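Local coordinates for protein peptidase M3B, oligoendopeptidase F (Enterococcus faecium, PDB 2QR4) that probably hydrolyses internal bonds of short peptides as a zinc-dependent oligoendopeptidase of the M3 family, at residues A[264-269]-A[568-573]; A[271-276]-A[287-292]; A[151-156]-A[209-214]; A[203-208]-A[486-491]; A[367-372]-A[402-407]. All blocks are in the same frame, centred on the assembly; numbering follows the deposited sequence. Where two conformers were deposited one is given.

In the fold
Five contacts fall into three regions of a mostly helical chain. Interactions 3 and 4, 11 Å apart between centres, touch each other where helix 208-228 follows helix 190-206, and both reach the second subunit, so this region also serves the dimer. Interactions 1 and 2 share helix 260-274, their centres 13 Å apart. Interaction 5, with the start of the probable metal-binding signature, lies 24 Å centre to centre from interaction 1 and 38 Å from interaction 3, across the chain's centre from the latter. Along the chain, interaction 3 closes before 1, 2 and 5 open; its segments alternate with those of 4, as do those of 1 with 4. Interactions 2 and 5 fall within the span of 1.

Interaction 1 (A[264-269]-A[568-573]); sequences HRYMEL and QRLNEL
Leu269 and Leu570 run antiparallel alongside one another, the CD2 branch of Leu269 meeting CD1 of Leu570 at 3.9 Å. The Leu269 side chain also crosses that of Leu573 at a slant, CD2 to CD2 at 3.6 Å. In Leu570 CG stands anti to the backbone N (chi1 171°), and from it the two branches serve different partners: CD1 goes to Leu269, while CD2 lies 4.0 Å from Arg265 CB and above the centre of the Arg265 guanidinium. Segments 264-269 and 568-573 run nearly parallel, at 22° with axes 11.0 Å apart, a spacing that branched leucines fill well in this all-helical region. Helix 418-454 adds to the packing, its Leu429 touching both Tyr266 and Leu573. At the more exposed margin Arg265 and Asn571 cross at about a right angle. NH1 and NH2 both point end-on to Asn571 OD1, which lies in the guanidinium plane, but these bonds are implausibly short and Asn571 has two conformers, making their detail doubtful. Arg265 NH1 has a further partner in Glu574, a salt bridge.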
# COMPACT_ATOMS: atom_id res chain seq x y z
N HIS A 264 -6.58 -7.35 36.27
CA HIS A 264 -5.43 -7.05 37.11
C HIS A 264 -5.28 -8.13 38.16
O HIS A 264 -4.19 -8.69 38.34
CB HIS A 264 -5.56 -5.67 37.78
CG HIS A 264 -5.53 -4.53 36.81
ND1 HIS A 264 -5.76 -3.22 37.19
CD2 HIS A 264 -5.34 -4.50 35.47
CE1 HIS A 264 -5.69 -2.44 36.13
NE2 HIS A 264 -5.43 -3.19 35.07
N ARG A 265 -6.38 -8.44 38.83
CA ARG A 265 -6.43 -9.48 39.84
C ARG A 265 -6.06 -10.86 39.29
O ARG A 265 -5.33 -11.61 39.95
CB ARG A 265 -7.82 -9.57 40.44
CG ARG A 265 -7.98 -8.95 41.79
CD ARG A 265 -8.61 -9.97 42.73
NE ARG A 265 -10.06 -9.92 42.70
CZ ARG A 265 -10.82 -10.84 43.28
NH1 ARG A 265 -10.26 -11.87 43.89
NH2 ARG A 265 -12.14 -10.74 43.23
N TYR A 266 -6.57 -11.20 38.11
CA TYR A 266 -6.27 -12.49 37.49
C TYR A 266 -4.78 -12.60 37.18
O TYR A 266 -4.18 -13.66 37.32
CB TYR A 266 -7.11 -12.67 36.22
CG TYR A 266 -6.97 -14.02 35.57
CD1 TYR A 266 -6.87 -15.17 36.33
CD2 TYR A 266 -6.97 -14.15 34.19
CE1 TYR A 266 -6.75 -16.41 35.74
CE2 TYR A 266 -6.86 -15.39 33.59
CZ TYR A 266 -6.74 -16.52 34.38
OH TYR A 266 -6.65 -17.77 33.80
N MSE A 267 -4.17 -11.47 36.82
CA MSE A 267 -2.74 -11.42 36.56
C MSE A 267 -1.91 -11.60 37.86
O MSE A 267 -0.91 -12.32 37.85
CB MSE A 267 -2.37 -10.14 35.82
CG MSE A 267 -2.99 -10.06 34.42
SE MSE A 267 -2.45 -11.50 33.16
CE MSE A 267 -3.82 -12.85 33.52
N GLU A 268 -2.34 -10.99 38.96
CA GLU A 268 -1.71 -11.27 40.25
C GLU A 268 -1.73 -12.76 40.55
O GLU A 268 -0.73 -13.33 41.02
CB GLU A 268 -2.38 -10.51 41.41
CG GLU A 268 -2.41 -8.98 41.24
CD GLU A 268 -1.06 -8.28 41.55
OE1 GLU A 268 -0.06 -8.94 41.94
OE2 GLU A 268 -1.02 -7.04 41.40
N LEU A 269 -2.86 -13.41 40.27
CA LEU A 269 -3.00 -14.83 40.58
C LEU A 269 -2.03 -15.63 39.73
O LEU A 269 -1.32 -16.50 40.23
CB LEU A 269 -4.43 -15.30 40.36
CG LEU A 269 -4.66 -16.79 40.53
CD1 LEU A 269 -4.24 -17.22 41.92
CD2 LEU A 269 -6.12 -17.09 40.28
N GLN A 568 -16.73 -14.10 40.37
CA GLN A 568 -17.03 -15.18 41.30
C GLN A 568 -16.17 -16.43 41.06
O GLN A 568 -15.71 -17.06 42.00
CB GLN A 568 -18.54 -15.49 41.45
CG GLN A 568 -19.35 -15.57 40.21
CD GLN A 568 -20.85 -15.58 40.50
OE1 GLN A 568 -21.57 -14.65 40.15
NE2 GLN A 568 -21.32 -16.64 41.13
N ARG A 569 -15.91 -16.75 39.81
CA ARG A 569 -15.09 -17.92 39.54
C ARG A 569 -13.61 -17.66 39.88
O ARG A 569 -12.90 -18.53 40.35
CB ARG A 569 -15.30 -18.41 38.11
CG ARG A 569 -16.77 -18.88 37.87
CD ARG A 569 -16.98 -19.41 36.45
NE ARG A 569 -18.25 -20.08 36.35
CZ ARG A 569 -18.78 -20.53 35.21
NH1 ARG A 569 -18.13 -20.35 34.07
NH2 ARG A 569 -19.96 -21.15 35.22
N LEU A 570 -13.17 -16.42 39.68
CA LEU A 570 -11.85 -16.00 40.08
C LEU A 570 -11.70 -16.14 41.59
O LEU A 570 -10.74 -16.77 42.07
CB LEU A 570 -11.63 -14.55 39.62
CG LEU A 570 -10.39 -13.78 40.08
CD1 LEU A 570 -9.16 -14.61 39.83
CD2 LEU A 570 -10.30 -12.46 39.33
N ASN A 571 -12.65 -15.59 42.34
CA ASN A 571 -12.67 -15.70 43.80
C ASN A 571 -12.66 -17.16 44.29
O ASN A 571 -11.97 -17.49 45.25
CB ASN A 571 -13.88 -14.94 44.39
CG ASN A 571 -13.64 -13.44 44.48
OD1 ASN A 571 -12.50 -12.96 44.34
ND2 ASN A 571 -14.71 -12.67 44.75
N GLU A 572 -13.41 -18.02 43.61
CA GLU A 572 -13.44 -19.45 43.97
C GLU A 572 -12.09 -20.13 43.68
O GLU A 572 -11.63 -20.97 44.46
CB GLU A 572 -14.59 -20.19 43.26
CG GLU A 572 -14.62 -21.70 43.53
CD GLU A 572 -15.70 -22.45 42.76
OE1 GLU A 572 -16.41 -21.83 41.92
OE2 GLU A 572 -15.86 -23.67 42.99
N LEU A 573 -11.44 -19.76 42.59
CA LEU A 573 -10.12 -20.32 42.25
C LEU A 573 -9.05 -19.93 43.28
O LEU A 573 -8.27 -20.77 43.71
CB LEU A 573 -9.69 -19.85 40.85
CG LEU A 573 -8.34 -20.37 40.35
CD1 LEU A 573 -8.26 -21.92 40.40
CD2 LEU A 573 -8.04 -19.85 38.96

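Interaction 2 (A[271-276]-A[287-292]); sequences KRLLEV and PVLGEA
Leu274 approaches the one flat group that takes part here, the peptide carbonyl of Pro287, only loosely: its CD2 stays 4.5 Å from Pro287 O, and no aromatic ring or guanidinium enters the contact. The arrangement is a last helical turn packed against the returning loop. Helix 260-274 finishes at Leu274, Glu275 then takes a positive phi of 69°, and after a short excursion the chain comes back so that residues 287-289 lie against the last turn. Aliphatic side chains suit this place because they can pack against the side of that turn without needing polar partners. Leu273 and Val288 cross at about a right angle. The Leu273 CG is set beside its own backbone N (chi1 -74°), and from there CD1 extends to the loop. Val288 and Leu289 also touch Asn426 of helix 418-454. Val288 CG1 reaches Leu274 CG only at 4.4 Å. The closer packing gathers round one methyl: Leu273 CD1 lies 3.8 Å from Val288 CG2 and 3.9 Å from Leu289 CD2.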
# COMPACT_ATOMS: atom_id res chain seq x y z
N LYS A 271 0.76 -14.59 38.55
CA LYS A 271 2.11 -14.33 39.06
C LYS A 271 2.40 -15.24 40.24
O LYS A 271 3.45 -15.88 40.31
CB LYS A 271 2.28 -12.87 39.46
CG LYS A 271 3.61 -12.53 40.10
CD LYS A 271 3.85 -11.02 40.01
CE LYS A 271 5.01 -10.55 40.89
NZ LYS A 271 5.22 -9.09 40.71
N ARG A 272 1.45 -15.31 41.17
CA ARG A 272 1.56 -16.21 42.31
C ARG A 272 1.73 -17.66 41.89
O ARG A 272 2.58 -18.36 42.43
CB ARG A 272 0.36 -16.06 43.24
CG ARG A 272 0.46 -14.89 44.22
CD ARG A 272 -0.58 -14.99 45.35
NE ARG A 272 -1.95 -14.93 44.83
CZ ARG A 272 -2.61 -13.79 44.58
NH1 ARG A 272 -2.03 -12.62 44.82
NH2 ARG A 272 -3.84 -13.84 44.10
N LEU A 273 0.92 -18.13 40.95
CA LEU A 273 0.99 -19.53 40.55
C LEU A 273 2.34 -19.90 39.94
O LEU A 273 2.90 -20.95 40.26
CB LEU A 273 -0.16 -19.91 39.60
CG LEU A 273 -1.54 -20.03 40.27
CD1 LEU A 273 -2.62 -20.36 39.26
CD2 LEU A 273 -1.51 -21.09 41.35
N LEU A 274 2.87 -19.02 39.08
CA LEU A 274 4.17 -19.24 38.44
C LEU A 274 5.32 -19.04 39.41
O LEU A 274 6.39 -19.62 39.24
CB LEU A 274 4.36 -18.33 37.22
CG LEU A 274 3.47 -18.71 36.05
CD1 LEU A 274 3.64 -17.73 34.93
CD2 LEU A 274 3.77 -20.14 35.58
N GLU A 275 5.12 -18.19 40.41
CA GLU A 275 6.11 -17.96 41.46
C GLU A 275 7.33 -17.23 40.95
O GLU A 275 8.41 -17.34 41.53
CB GLU A 275 6.55 -19.28 42.10
CG GLU A 275 5.48 -19.98 42.92
CD GLU A 275 6.02 -21.18 43.68
OE1 GLU A 275 6.43 -22.17 43.04
OE2 GLU A 275 6.03 -21.13 44.93
N VAL A 276 7.17 -16.51 39.84
CA VAL A 276 8.26 -15.72 39.27
C VAL A 276 8.38 -14.36 39.96
O VAL A 276 7.39 -13.83 40.47
CB VAL A 276 8.08 -15.53 37.75
CG1 VAL A 276 8.33 -16.85 37.02
CG2 VAL A 276 6.69 -14.99 37.44
N PRO A 287 0.84 -22.87 30.70
CA PRO A 287 -0.16 -23.41 31.65
C PRO A 287 0.19 -23.11 33.09
O PRO A 287 1.34 -23.30 33.50
CB PRO A 287 -0.10 -24.92 31.41
CG PRO A 287 0.54 -25.07 30.05
CD PRO A 287 1.52 -23.94 29.96
N VAL A 288 -0.77 -22.64 33.87
CA VAL A 288 -0.51 -22.37 35.28
C VAL A 288 -0.92 -23.54 36.15
O VAL A 288 -0.44 -23.67 37.27
CB VAL A 288 -1.24 -21.12 35.79
CG1 VAL A 288 -0.67 -19.87 35.13
CG2 VAL A 288 -2.73 -21.23 35.55
N LEU A 289 -1.81 -24.40 35.64
CA LEU A 289 -2.28 -25.56 36.41
C LEU A 289 -1.85 -26.91 35.82
O LEU A 289 -1.53 -27.84 36.56
CB LEU A 289 -3.80 -25.49 36.65
CG LEU A 289 -4.28 -24.86 37.98
CD1 LEU A 289 -3.27 -25.07 39.10
CD2 LEU A 289 -4.60 -23.40 37.87
N GLY A 290 -1.87 -27.02 34.49
CA GLY A 290 -1.34 -28.20 33.79
C GLY A 290 -2.14 -29.51 33.83
O GLY A 290 -1.69 -30.50 34.43
N GLU A 291 -3.31 -29.51 33.19
CA GLU A 291 -4.11 -30.73 32.94
C GLU A 291 -4.58 -31.51 34.17
O GLU A 291 -3.77 -31.93 35.00
CB GLU A 291 -3.38 -31.67 31.97
CG GLU A 291 -3.60 -31.34 30.49
CD GLU A 291 -4.94 -31.83 29.96
N ALA A 292 -5.89 -31.71 34.27
CA ALA A 292 -6.48 -32.45 35.38
C ALA A 292 -6.54 -33.94 35.06
O ALA A 292 -6.59 -34.32 33.89
CB ALA A 292 -7.86 -31.92 35.69

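Interaction 3 (A[151-156]-A[209-214])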
# COMPACT_ATOMS: atom_id res chain seq x y z
N ASP A 151 -2.72 -6.39 1.27
CA ASP A 151 -1.96 -7.39 0.52
C ASP A 151 -0.46 -7.27 0.79
O ASP A 151 0.23 -8.27 0.97
CB ASP A 151 -2.28 -7.28 -0.96
CG ASP A 151 -3.78 -7.53 -1.26
OD1 ASP A 151 -4.43 -8.29 -0.51
OD2 ASP A 151 -4.33 -6.98 -2.25
N THR A 152 0.03 -6.04 0.86
CA THR A 152 1.44 -5.81 1.12
C THR A 152 1.77 -6.32 2.51
O THR A 152 2.80 -6.96 2.72
CB THR A 152 1.77 -4.32 1.01
OG1 THR A 152 1.33 -3.86 -0.27
CG2 THR A 152 3.27 -4.06 1.15
N PHE A 153 0.88 -6.05 3.46
CA PHE A 153 1.05 -6.54 4.81
C PHE A 153 1.14 -8.06 4.84
O PHE A 153 2.06 -8.64 5.41
CB PHE A 153 -0.09 -6.11 5.71
CG PHE A 153 -0.15 -6.88 6.98
CD1 PHE A 153 0.67 -6.54 8.05
CD2 PHE A 153 -1.01 -7.96 7.11
CE1 PHE A 153 0.65 -7.26 9.23
CE2 PHE A 153 -1.05 -8.69 8.30
CZ PHE A 153 -0.21 -8.34 9.35
N ALA A 154 0.15 -8.70 4.22
CA ALA A 154 0.04 -10.16 4.19
C ALA A 154 1.32 -10.80 3.66
O ALA A 154 1.80 -11.79 4.19
CB ALA A 154 -1.19 -10.57 3.32
N VAL A 155 1.86 -10.21 2.61
CA VAL A 155 2.99 -10.77 1.90
C VAL A 155 4.28 -10.57 2.70
O VAL A 155 5.08 -11.51 2.93
CB VAL A 155 3.10 -10.13 0.51
CG1 VAL A 155 4.12 -9.07 0.52
CG2 VAL A 155 3.44 -11.15 -0.53
N LEU A 156 4.48 -9.36 3.18
CA LEU A 156 5.60 -9.08 4.04
C LEU A 156 5.55 -9.96 5.30
O LEU A 156 6.55 -10.57 5.69
CB LEU A 156 5.61 -7.60 4.41
CG LEU A 156 6.63 -7.12 5.44
CD1 LEU A 156 8.07 -7.42 4.98
CD2 LEU A 156 6.43 -5.64 5.65
N ASN A 209 8.10 0.86 10.97
CA ASN A 209 7.79 1.95 10.05
C ASN A 209 7.03 1.45 8.81
O ASN A 209 6.08 2.08 8.36
CB ASN A 209 9.08 2.64 9.60
CG ASN A 209 9.88 3.23 10.76
OD1 ASN A 209 11.06 2.94 10.91
ND2 ASN A 209 9.24 4.08 11.56
N THR A 210 7.43 0.30 8.28
CA THR A 210 6.76 -0.28 7.12
C THR A 210 5.31 -0.67 7.44
O THR A 210 4.39 -0.32 6.70
CB THR A 210 7.54 -1.50 6.61
OG1 THR A 210 8.87 -1.08 6.30
CG2 THR A 210 6.87 -2.10 5.37
N PHE A 211 5.13 -1.37 8.55
CA PHE A 211 3.80 -1.73 9.02
C PHE A 211 2.92 -0.52 9.38
O PHE A 211 1.72 -0.53 9.11
CB PHE A 211 3.92 -2.66 10.22
CG PHE A 211 4.38 -4.04 9.86
CD1 PHE A 211 3.68 -4.80 8.92
CD2 PHE A 211 5.48 -4.59 10.48
CE1 PHE A 211 4.08 -6.09 8.61
CE2 PHE A 211 5.89 -5.89 10.16
CZ PHE A 211 5.18 -6.62 9.22
N ALA A 212 3.51 0.52 9.96
CA ALA A 212 2.74 1.74 10.24
C ALA A 212 2.22 2.31 8.92
O ALA A 212 1.08 2.76 8.83
CB ALA A 212 3.61 2.78 10.94
N SER A 213 3.08 2.29 7.92
CA SER A 213 2.75 2.76 6.60
C SER A 213 1.61 1.92 6.01
O SER A 213 0.62 2.47 5.53
CB SER A 213 4.00 2.71 5.71
OG SER A 213 3.71 3.10 4.38
N THR A 214 1.74 0.60 6.04
CA THR A 214 0.67 -0.26 5.45
C THR A 214 -0.64 -0.13 6.22
O THR A 214 -1.70 0.01 5.62
CB THR A 214 1.07 -1.77 5.33
OG1 THR A 214 1.57 -2.26 6.59
CG2 THR A 214 2.15 -1.95 4.27
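Phe153 and Phe211 form the tight part of this contact, CD1 of Phe153 lying 3.5 Å from CE1 of Phe211. Their planes are inclined at 63° with centroids 5.6 Å apart, an oblique pairing that is neither a stack nor edge-to-face. Leu156 fills in beside them. Its CG stands anti to the backbone N (chi1 174°), and the CD2 it carries makes an off-centre CH-pi contact with the Phe211 ring, 4.2 Å from the centroid, and meets Thr210 CG2 at 3.6 Å. The other flank is looser, though still buried: Thr152 and Thr214 touch by their CG2 methyls at 3.9 Å. Threonine suits the place because each hydroxyl can look elsewhere, Thr214 OG1 to Tyr497 OH and Thr152 OG1 to Ser213 OG of the second subunit. No solvent side is evident, since every touching residue is buried, and the second subunit reaches the tight part too, where its Asp160 bonds to Thr210 OG1. Segments 151-156 and 209-214 pass at 149°, roughly antiparallel; Tyr497 stacks on Phe153, and Ser491 and Trp490 pack against helix 208-228.

Interaction 4 (A[203-208]-A[486-491])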
# COMPACT_ATOMS: atom_id res chain seq x y z
N VAL A 203 12.16 -8.45 15.16
CA VAL A 203 11.84 -8.25 13.76
C VAL A 203 10.69 -7.26 13.55
O VAL A 203 10.75 -6.42 12.66
CB VAL A 203 11.53 -9.60 13.05
CG1 VAL A 203 11.01 -9.37 11.64
CG2 VAL A 203 12.79 -10.47 13.01
N TYR A 204 9.62 -7.36 14.34
CA TYR A 204 8.55 -6.36 14.26
C TYR A 204 9.04 -4.96 14.57
O TYR A 204 8.62 -4.00 13.93
CB TYR A 204 7.32 -6.77 15.09
CG TYR A 204 6.62 -7.87 14.38
CD1 TYR A 204 5.89 -7.62 13.22
CD2 TYR A 204 6.77 -9.19 14.79
CE1 TYR A 204 5.29 -8.65 12.52
CE2 TYR A 204 6.17 -10.22 14.10
CZ TYR A 204 5.43 -9.94 12.97
OH TYR A 204 4.85 -10.98 12.30
N GLU A 205 9.96 -4.85 15.52
CA GLU A 205 10.56 -3.56 15.81
C GLU A 205 11.33 -3.03 14.60
O GLU A 205 11.21 -1.86 14.23
CB GLU A 205 11.45 -3.66 17.05
CG GLU A 205 12.41 -2.47 17.24
CD GLU A 205 13.10 -2.47 18.60
OE1 GLU A 205 13.37 -3.56 19.16
OE2 GLU A 205 13.38 -1.38 19.12
N GLN A 206 12.13 -3.87 13.97
CA GLN A 206 12.88 -3.44 12.80
C GLN A 206 11.96 -2.89 11.71
O GLN A 206 12.30 -1.92 11.04
CB GLN A 206 13.68 -4.59 12.23
CG GLN A 206 14.77 -4.16 11.25
CD GLN A 206 15.30 -5.33 10.45
OE1 GLN A 206 15.31 -6.48 10.91
NE2 GLN A 206 15.75 -5.05 9.23
N PHE A 207 10.81 -3.51 11.52
CA PHE A 207 9.94 -3.14 10.41
C PHE A 207 8.71 -2.36 10.83
O PHE A 207 7.71 -2.35 10.11
CB PHE A 207 9.55 -4.36 9.56
CG PHE A 207 10.71 -4.98 8.85
CD1 PHE A 207 11.01 -4.62 7.55
CD2 PHE A 207 11.51 -5.91 9.48
CE1 PHE A 207 12.09 -5.17 6.89
CE2 PHE A 207 12.58 -6.47 8.82
CZ PHE A 207 12.88 -6.09 7.53
N ARG A 208 8.80 -1.66 11.96
CA ARG A 208 7.64 -0.96 12.51
C ARG A 208 7.16 0.21 11.65
O ARG A 208 5.96 0.52 11.60
CB ARG A 208 7.92 -0.49 13.93
CG ARG A 208 9.08 0.47 14.06
CD ARG A 208 9.34 0.73 15.54
NE ARG A 208 10.22 1.86 15.75
CZ ARG A 208 11.52 1.85 15.49
NH1 ARG A 208 12.24 2.94 15.73
NH2 ARG A 208 12.11 0.76 15.01
N ILE A 486 6.46 -5.26 23.70
CA ILE A 486 5.03 -5.35 23.43
C ILE A 486 4.46 -4.06 22.85
O ILE A 486 3.32 -4.03 22.41
CB ILE A 486 4.23 -5.76 24.68
CG1 ILE A 486 2.99 -6.53 24.27
CG2 ILE A 486 3.85 -4.54 25.51
CD1 ILE A 486 3.31 -7.94 23.79
N LYS A 487 5.24 -2.99 22.86
CA LYS A 487 4.81 -1.76 22.22
C LYS A 487 4.60 -1.95 20.71
O LYS A 487 3.90 -1.16 20.07
CB LYS A 487 5.82 -0.63 22.46
CG LYS A 487 6.00 -0.27 23.91
CD LYS A 487 7.15 0.69 24.10
CE LYS A 487 6.85 2.03 23.51
NZ LYS A 487 7.74 3.08 24.10
N PHE A 488 5.19 -3.00 20.14
CA PHE A 488 5.14 -3.20 18.69
C PHE A 488 4.13 -4.26 18.27
O PHE A 488 3.92 -4.49 17.08
CB PHE A 488 6.53 -3.52 18.15
CG PHE A 488 7.60 -2.59 18.66
CD1 PHE A 488 7.60 -1.24 18.29
CD2 PHE A 488 8.59 -3.04 19.51
CE1 PHE A 488 8.58 -0.36 18.75
CE2 PHE A 488 9.59 -2.16 19.99
CZ PHE A 488 9.58 -0.83 19.60
N GLU A 489 3.48 -4.88 19.25
CA GLU A 489 2.46 -5.89 18.92
C GLU A 489 1.38 -5.43 17.92
O GLU A 489 0.93 -6.22 17.12
CB GLU A 489 1.82 -6.48 20.19
CG GLU A 489 0.79 -7.57 19.90
CD GLU A 489 0.26 -8.24 21.15
OE1 GLU A 489 0.12 -9.49 21.15
OE2 GLU A 489 -0.02 -7.53 22.14
N TRP A 490 0.97 -4.16 17.95
CA TRP A 490 -0.07 -3.68 17.01
C TRP A 490 0.24 -4.08 15.57
O TRP A 490 -0.68 -4.23 14.76
CB TRP A 490 -0.26 -2.16 17.08
CG TRP A 490 1.00 -1.43 16.80
CD1 TRP A 490 1.92 -0.99 17.72
CD2 TRP A 490 1.51 -1.08 15.51
NE1 TRP A 490 2.98 -0.39 17.06
CE2 TRP A 490 2.75 -0.44 15.71
CE3 TRP A 490 1.04 -1.26 14.20
CZ2 TRP A 490 3.53 0.03 14.65
CZ3 TRP A 490 1.82 -0.79 13.15
CH2 TRP A 490 3.05 -0.16 13.38
N SER A 491 1.52 -4.25 15.27
CA SER A 491 1.96 -4.42 13.90
C SER A 491 1.86 -5.85 13.38
O SER A 491 2.05 -6.09 12.19
CB SER A 491 3.40 -3.90 13.73
OG SER A 491 4.35 -4.75 14.36
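A 3-10 segment, residues 486-491, here packs against the break between helices 190-206 and 208-228, where Phe207 both leaves the first helix and takes the N-cap position of the second. The contact centres on Phe488. Glu205 CB lies over one face of its ring, 4.0 Å from the centroid in a CH-pi contact, and the rest of the Glu205 chain runs out extended, with CD 3.8 Å from Phe488 CE2 and the carboxylate plane 30° from that of the ring. A second residue comes in obliquely: Arg208, its chain extended from CG to NE, brings CD to 3.5 Å from Phe488 CE1. Long side chains suit both positions, since their aliphatic parts can cover an aromatic ring at a partly exposed margin. The hydrogen-bonding end of Arg208 turns back across the break to the end of the preceding helix, NH2 bonding to Glu205 O at 2.9 Å from above the carbonyl plane. Trp490 presents an edge to the backbone, CH2 standing 3.5 Å from Arg208 O, while its NE1 is satisfied by Ser465. Phe207, whose ring leads away from segment 486-491, meets Phe207 of the second subunit. Tyr204, whose OH bonds to Asn157, brings ring atom CD1 to 3.5 Å from Ser491 OG, and that hydroxyl donates to Phe488 O at 2.8 Å.

Interaction 5 (A[367-372]-A[402-407]); sequences LVHEMG and TNENIL
His369 has CG anti to its backbone N (chi1 -172°), and the ring's CD2 then lies 3.7 Å from Glu404 OE1. The two side chains pass at a slant, ring and carboxylate planes 70° apart, and this is no hydrogen bond: His369 NE2 is 4.6 Å from Glu404 OE1. Asn403 ND2 gives Val368 O a weak bond of 3.4 Å, its stronger partner being Tyr316 OH. A CB on Gly372 would collide with that ND2; even the glycine fit is tight, and its detail is doubtful. Val368 CG1 packs on Asn403 O at 3.4 Å and on Leu407 CB at 4.1 Å. The run His369-Glu370-Met371-Gly372 fits the start of the HExxH signature, whose two histidines bind zinc in M3 peptidases, so His369 is probably a ligand here. Segments 367-372 and 402-407 pass at 140° with axes 8.2 Å apart. Since the only hydrogen bond across them is weak, the contact is mostly van der Waals packing around Val368, with the His369-Glu404 approach at its margin.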
# COMPACT_ATOMS: atom_id res chain seq x y z
N LEU A 367 -15.75 -31.12 21.67
CA LEU A 367 -16.89 -31.92 21.26
C LEU A 367 -18.19 -31.14 21.45
O LEU A 367 -19.03 -31.05 20.55
CB LEU A 367 -16.94 -33.21 22.07
CG LEU A 367 -18.09 -34.14 21.68
CD1 LEU A 367 -17.94 -34.60 20.22
CD2 LEU A 367 -18.18 -35.32 22.64
N VAL A 368 -18.33 -30.56 22.63
CA VAL A 368 -19.50 -29.78 22.98
C VAL A 368 -19.60 -28.49 22.15
O VAL A 368 -20.70 -28.09 21.73
CB VAL A 368 -19.51 -29.49 24.49
CG1 VAL A 368 -19.93 -28.06 24.78
CG2 VAL A 368 -20.39 -30.51 25.19
N HIS A 369 -18.45 -27.87 21.89
CA HIS A 369 -18.33 -26.71 21.01
C HIS A 369 -18.81 -27.02 19.58
O HIS A 369 -19.50 -26.22 18.96
CB HIS A 369 -16.87 -26.23 21.00
CG HIS A 369 -16.64 -24.93 20.28
ND1 HIS A 369 -16.29 -24.87 18.95
CD2 HIS A 369 -16.69 -23.65 20.72
CE1 HIS A 369 -16.14 -23.60 18.60
NE2 HIS A 369 -16.38 -22.84 19.65
N GLU A 370 -18.45 -28.20 19.07
CA GLU A 370 -18.81 -28.58 17.71
C GLU A 370 -20.28 -28.98 17.55
O GLU A 370 -20.91 -28.64 16.55
CB GLU A 370 -17.91 -29.70 17.20
CG GLU A 370 -16.68 -29.20 16.48
CD GLU A 370 -15.56 -30.22 16.46
OE1 GLU A 370 -15.15 -30.66 17.56
OE2 GLU A 370 -15.09 -30.58 15.36
N MSE A 371 -20.81 -29.69 18.54
CA MSE A 371 -22.23 -30.02 18.54
C MSE A 371 -23.05 -28.76 18.39
O MSE A 371 -24.05 -28.74 17.68
CB MSE A 371 -22.61 -30.74 19.83
CG MSE A 371 -21.74 -31.94 20.15
SE MSE A 371 -22.25 -32.86 21.79
CE MSE A 371 -23.82 -33.81 21.12
N GLY A 372 -22.62 -27.70 19.06
CA GLY A 372 -23.31 -26.42 19.00
C GLY A 372 -23.36 -25.84 17.61
O GLY A 372 -24.41 -25.40 17.16
N THR A 402 -22.11 -20.93 23.88
CA THR A 402 -23.18 -21.15 24.83
C THR A 402 -23.07 -22.57 25.35
O THR A 402 -23.19 -22.81 26.55
CB THR A 402 -24.56 -20.93 24.19
OG1 THR A 402 -24.63 -19.62 23.64
CG2 THR A 402 -25.67 -21.07 25.22
N ASN A 403 -22.85 -23.51 24.44
CA ASN A 403 -22.69 -24.92 24.80
C ASN A 403 -21.52 -25.15 25.75
O ASN A 403 -21.65 -25.86 26.74
CB ASN A 403 -22.56 -25.77 23.53
CG ASN A 403 -23.91 -26.07 22.88
OD1 ASN A 403 -24.96 -25.62 23.35
ND2 ASN A 403 -23.89 -26.85 21.81
N GLU A 404 -20.38 -24.54 25.45
CA GLU A 404 -19.21 -24.61 26.33
C GLU A 404 -19.54 -24.06 27.72
O GLU A 404 -19.16 -24.65 28.75
CB GLU A 404 -18.05 -23.82 25.72
CG GLU A 404 -17.11 -24.63 24.83
CD GLU A 404 -15.81 -23.88 24.50
OE1 GLU A 404 -15.87 -22.66 24.23
OE2 GLU A 404 -14.72 -24.51 24.53
N ASN A 405 -20.26 -22.94 27.74
CA ASN A 405 -20.73 -22.35 28.99
C ASN A 405 -21.54 -23.34 29.80
O ASN A 405 -21.38 -23.44 31.02
CB ASN A 405 -21.53 -21.08 28.73
CG ASN A 405 -20.64 -19.89 28.39
OD1 ASN A 405 -19.46 -19.88 28.74
ND2 ASN A 405 -21.19 -18.88 27.71
N ILE A 406 -22.40 -24.09 29.11
CA ILE A 406 -23.28 -25.02 29.76
C ILE A 406 -22.50 -26.23 30.28
O ILE A 406 -22.80 -26.75 31.36
CB ILE A 406 -24.44 -25.43 28.84
CG1 ILE A 406 -25.38 -24.24 28.63
CG2 ILE A 406 -25.22 -26.60 29.42
CD1 ILE A 406 -26.50 -24.51 27.63
N LEU A 407 -21.48 -26.65 29.55
CA LEU A 407 -20.61 -27.74 30.02
C LEU A 407 -19.73 -27.31 31.20
O LEU A 407 -19.54 -28.08 32.15
CB LEU A 407 -19.72 -28.27 28.90
CG LEU A 407 -18.53 -29.08 29.42
CD1 LEU A 407 -18.96 -30.49 29.84
CD2 LEU A 407 -17.43 -29.14 28.39